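Side-chain contact in bacterial regulatory proteins, tetR family (Corynebacterium glutamicum, PDB 3AQT), which acts as a TetR-family transcriptional repressor that binds resorcinol as its inducer and probably recognises DNA through a helix-turn-helix motif: residues Ala216-Met220 and Val221-Ala225. Residues are numbered along the deposited sequence; the frame is centred on the assembly and turned at random.
Sequences AMLRM and VGVQA
Arg219 reaches along the turn that follows its helix and takes hold of Ala225: NH1 donates to the Ala225 carbonyl O at 2.8 Å, with the acceptor at the guanidinium edge and only 1° out of its plane, though the bond is noticeably bent at the hydrogen and the donor tilted from the carbonyl plane. CD packs on Ala225 CB at 3.8 Å, while CG passes the Val223 carbonyl O at 3.7 Å. A bend at chi3 (-85°) turns the guanidinium off the line of the CB-CG-CD chain, where NH1 meets Ala225 O. Between the two ends of that bridge the helix closes in a Schellman motif. Val223 N returns to Leu218 O at 3.1 Å, Gly222 N bonds Arg219 O from above the carbonyl plane, and Gly222, with phi at +97°, is the C-prime residue that reverses the chain. The apolar contact of this motif is made alongside the first bond, Leu218 CB against Val223 CB at 4.1 Å. Val221 N is held by Met217 O, with a second, weak bond to Leu218 O, while Val221 CG2 lies close to both acceptor oxygens, 3.2 Å from Leu218 O. The other methyl of Val221, CG1, is met loosely by CE of selenomethionine Met220 at 4.2 Å. The turn joins helix 209-220 to helix 225-231, whose Ala228 meets Leu218, Arg219 and Val223. Leu218 also packs on helix 119-134, and Met217 touches that helix, at pocket residues Phe123 and Leu127, and helix 180-199. Met220 packs on Met220 of the second subunit, and its carbonyl O is hydrogen-bonded to NH1 of that subunit's Arg219, placing this helix end at the dimer interface.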
# COMPACT_ATOMS: atom_id res chain seq x y z
N ALA B 216 9.75 12.50 3.52
CA ALA B 216 9.77 11.19 4.16
C ALA B 216 10.38 10.14 3.24
O ALA B 216 11.11 9.25 3.69
CB ALA B 216 8.36 10.77 4.57
N MSE B 217 10.09 10.23 1.94
CA MSE B 217 10.64 9.26 1.00
C MSE B 217 12.14 9.51 0.84
O MSE B 217 12.91 8.55 0.66
CB MSE B 217 9.93 9.33 -0.35
CG MSE B 217 8.47 8.84 -0.33
SE MSE B 217 8.20 7.09 0.51
CE MSE B 217 9.48 6.08 -0.51
N LEU B 218 12.54 10.78 0.92
CA LEU B 218 13.95 11.12 0.81
C LEU B 218 14.69 10.57 2.01
O LEU B 218 15.79 10.04 1.88
CB LEU B 218 14.16 12.64 0.73
CG LEU B 218 13.88 13.28 -0.64
CD1 LEU B 218 14.15 14.76 -0.60
CD2 LEU B 218 14.77 12.62 -1.68
N ARG B 219 14.08 10.67 3.18
CA ARG B 219 14.72 10.14 4.37
C ARG B 219 14.81 8.62 4.25
O ARG B 219 15.81 8.01 4.61
CB ARG B 219 13.95 10.55 5.62
CG ARG B 219 14.18 12.00 6.00
CD ARG B 219 13.65 12.31 7.38
NE ARG B 219 12.24 12.65 7.35
CZ ARG B 219 11.77 13.88 7.24
NH1 ARG B 219 12.61 14.91 7.17
NH2 ARG B 219 10.46 14.09 7.20
N MSE B 220 13.76 8.01 3.71
CA MSE B 220 13.75 6.57 3.54
C MSE B 220 14.90 6.08 2.69
O MSE B 220 15.39 4.97 2.89
CB MSE B 220 12.43 6.10 2.91
CG MSE B 220 12.33 4.59 2.85
SE MSE B 220 10.81 3.97 1.86
CE MSE B 220 11.67 3.89 0.12
N VAL B 221 15.35 6.89 1.73
CA VAL B 221 16.47 6.48 0.89
C VAL B 221 17.85 7.00 1.32
O VAL B 221 18.80 6.98 0.53
CB VAL B 221 16.23 6.81 -0.61
CG1 VAL B 221 15.16 5.87 -1.16
CG2 VAL B 221 15.81 8.26 -0.80
N GLY B 222 17.96 7.44 2.57
CA GLY B 222 19.25 7.86 3.09
C GLY B 222 19.65 9.31 3.11
O GLY B 222 20.84 9.62 3.19
N VAL B 223 18.69 10.22 3.05
CA VAL B 223 18.99 11.63 3.07
C VAL B 223 18.80 12.17 4.49
O VAL B 223 17.79 11.88 5.13
CB VAL B 223 18.06 12.40 2.09
CG1 VAL B 223 18.29 13.90 2.19
CG2 VAL B 223 18.30 11.92 0.68
N GLN B 224 19.78 12.92 4.97
CA GLN B 224 19.74 13.52 6.30
C GLN B 224 18.36 14.14 6.55
O GLN B 224 17.81 14.84 5.70
CB GLN B 224 20.85 14.59 6.41
CG GLN B 224 20.58 15.76 7.38
CD GLN B 224 20.71 15.38 8.85
OE1 GLN B 224 19.86 14.67 9.41
NE2 GLN B 224 21.77 15.86 9.50
N ALA B 225 17.81 13.85 7.72
CA ALA B 225 16.49 14.32 8.11
C ALA B 225 16.20 15.78 7.80
O ALA B 225 15.18 16.09 7.18
CB ALA B 225 16.27 14.06 9.58